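Alanine racemase 1 (Caldanaerobacter subterraneus subsp. tengcongensis MB4, PDB 4Y2W) belongs to the alanine racemase family, pairing an N-terminal alpha/beta (TIM) barrel with a C-terminal domain rich in beta strands. Local coordinates at residues A17-F22 with E56-D61. The protein carries 1 engineered substitution. Residues are numbered along the deposited sequence; the frame is centred on the assembly and turned at random.
Sequences AITHNF and EKEGVD
Outer helices of the TIM barrel meet where Phe22 of helix 15-28 packs against the C-terminal end of helix 48-58, against Glu58 and Val60, the residues before and after Gly59, whose positive phi marks a Schellman motif. Gly59 ends the helix with a phi of 95°, and the chain turns there so that Val60 comes to the far part of the Phe22 ring. CG of Phe22 stands anti to its backbone N (chi1 167°), on a CB that points toward the 56-61 segment. The ring then runs past the Glu58 side chain in the opposite direction. Its CD2 lies 3.5 Å from Glu58 CG and its CE2 3.7 Å from the same methylene, while CE1 touches Val60 CG2 at 3.8 Å and CZ comes 4.0 Å from Val60 CA. The Glu58 methylene is the apolar partner; the carboxylate plane beyond it lies 75° from the ring.

One turn earlier, Thr19 crosses Glu58 at about a right angle and offers carbon rather than its hydroxyl: CG2 is 3.5 Å from Glu58 OE2, and CB 3.6 Å from that oxygen. No hydrogen bond joins the two segments. Thr19 OG1 bonds back to Asp16 O, and Glu58 OE1 forms a salt bridge with Arg23, the next residue on helix 15-28, adding a charged link between the helices at the edge of this apolar contact. Phe22 also packs on Leu55 of helix 48-58 and, toward the barrel, on Ile35 of strand 34-38, whose Ala37 touches Val60 just before the chain enters strand 62-65.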
loop_
_atom_site.group_PDB
_atom_site.type_symbol
_atom_site.label_atom_id
_atom_site.label_comp_id
_atom_site.label_asym_id
_atom_site.label_seq_id
_atom_site.Cartn_x
_atom_site.Cartn_y
_atom_site.Cartn_z
ATOM N N ALA A 17 10.324 4.463 21.204
ATOM C CA ALA A 17 9.510 3.299 21.554
ATOM C C ALA A 17 10.007 2.027 20.863
ATOM O O ALA A 17 9.889 0.931 21.411
ATOM C CB ALA A 17 8.051 3.553 21.205
ATOM N N ILE A 18 10.544 2.175 19.657
ATOM C CA ILE A 18 11.122 1.047 18.922
ATOM C C ILE A 18 12.432 0.602 19.581
ATOM O O ILE A 18 12.670 -0.593 19.755
ATOM C CB ILE A 18 11.369 1.406 17.439
ATOM C CG1 ILE A 18 10.041 1.698 16.736
ATOM C CG2 ILE A 18 12.100 0.278 16.718
ATOM C CD1 ILE A 18 10.191 2.457 15.431
ATOM N N THR A 19 13.273 1.567 19.948
ATOM C CA THR A 19 14.525 1.270 20.646
ATOM C C THR A 19 14.244 0.633 22.006
ATOM O O THR A 19 14.976 -0.256 22.439
ATOM C CB THR A 19 15.404 2.527 20.848
ATOM O OG1 THR A 19 14.662 3.534 21.542
ATOM C CG2 THR A 19 15.882 3.076 19.513
ATOM N N HIS A 20 13.184 1.088 22.673
ATOM C CA HIS A 20 12.759 0.489 23.935
ATOM C C HIS A 20 12.357 -0.973 23.758
ATOM O O HIS A 20 12.816 -1.834 24.504
ATOM C CB HIS A 20 11.588 1.257 24.543
ATOM C CG HIS A 20 10.955 0.557 25.705
ATOM N ND1 HIS A 20 11.269 0.852 27.012
ATOM C CD2 HIS A 20 10.042 -0.441 25.752
ATOM C CE1 HIS A 20 10.566 0.076 27.817
ATOM N NE2 HIS A 20 9.814 -0.718 27.076
ATOM N N ASN A 21 11.485 -1.240 22.787
ATOM C CA ASN A 21 11.048 -2.609 22.493
ATOM C C ASN A 21 12.220 -3.499 22.097
ATOM O O ASN A 21 12.234 -4.689 22.406
ATOM C CB ASN A 21 10.001 -2.625 21.374
ATOM C CG ASN A 21 8.692 -1.975 21.780
ATOM O OD1 ASN A 21 8.434 -1.747 22.961
ATOM N ND2 ASN A 21 7.854 -1.674 20.795
ATOM N N PHE A 22 13.195 -2.913 21.406
ATOM C CA PHE A 22 14.447 -3.596 21.087
ATOM C C PHE A 22 15.186 -3.990 22.368
ATOM O O PHE A 22 15.618 -5.135 22.509
ATOM C CB PHE A 22 15.324 -2.705 20.197
ATOM C CG PHE A 22 16.743 -3.176 20.060
ATOM C CD1 PHE A 22 17.057 -4.248 19.236
ATOM C CD2 PHE A 22 17.769 -2.537 20.745
ATOM C CE1 PHE A 22 18.367 -4.679 19.101
ATOM C CE2 PHE A 22 19.078 -2.964 20.617
ATOM C CZ PHE A 22 19.379 -4.036 19.793
ATOM N N GLU A 56 20.657 1.144 14.540
ATOM C CA GLU A 56 22.113 1.108 14.392
ATOM C C GLU A 56 22.813 1.864 15.530
ATOM O O GLU A 56 23.849 1.412 16.018
ATOM C CB GLU A 56 22.538 1.678 13.035
ATOM C CG GLU A 56 24.035 1.609 12.770
ATOM C CD GLU A 56 24.407 2.074 11.373
ATOM O OE1 GLU A 56 23.928 3.149 10.954
ATOM O OE2 GLU A 56 25.188 1.373 10.696
ATOM N N LYS A 57 22.256 3.005 15.942
ATOM C CA LYS A 57 22.764 3.739 17.110
ATOM C C LYS A 57 22.638 2.887 18.375
ATOM O O LYS A 57 23.517 2.907 19.239
ATOM C CB LYS A 57 21.998 5.051 17.331
ATOM C CG LYS A 57 22.179 6.128 16.266
ATOM C CD LYS A 57 21.265 7.317 16.561
ATOM C CE LYS A 57 21.108 8.269 15.381
ATOM N NZ LYS A 57 22.156 9.327 15.323
ATOM N N GLU A 58 21.541 2.139 18.470
ATOM C CA GLU A 58 21.246 1.324 19.649
ATOM C C GLU A 58 22.137 0.079 19.759
ATOM O O GLU A 58 22.155 -0.576 20.798
ATOM C CB GLU A 58 19.766 0.915 19.648
ATOM C CG GLU A 58 19.173 0.704 21.033
ATOM C CD GLU A 58 19.095 1.983 21.852
ATOM O OE1 GLU A 58 19.208 1.897 23.095
ATOM O OE2 GLU A 58 18.919 3.073 21.262
ATOM N N GLY A 59 22.852 -0.251 18.684
ATOM C CA GLY A 59 23.867 -1.305 18.711
ATOM C C GLY A 59 23.372 -2.666 18.257
ATOM O O GLY A 59 23.827 -3.691 18.761
ATOM N N VAL A 60 22.453 -2.683 17.297
ATOM C CA VAL A 60 21.916 -3.934 16.760
ATOM C C VAL A 60 22.997 -4.698 15.987
ATOM O O VAL A 60 23.877 -4.090 15.378
ATOM C CB VAL A 60 20.684 -3.668 15.863
ATOM C CG1 VAL A 60 21.084 -3.023 14.538
ATOM C CG2 VAL A 60 19.898 -4.950 15.633
ATOM N N ASP A 61 22.925 -6.027 16.018
ATOM C CA ASP A 61 23.973 -6.881 15.438
ATOM C C ASP A 61 23.793 -7.148 13.943
ATOM O O ASP A 61 24.775 -7.295 13.216
ATOM C CB ASP A 61 24.048 -8.215 16.192
ATOM C CG ASP A 61 24.389 -8.036 17.657
ATOM O OD1 ASP A 61 25.397 -7.365 17.951
ATOM O OD2 ASP A 61 23.651 -8.563 18.515
#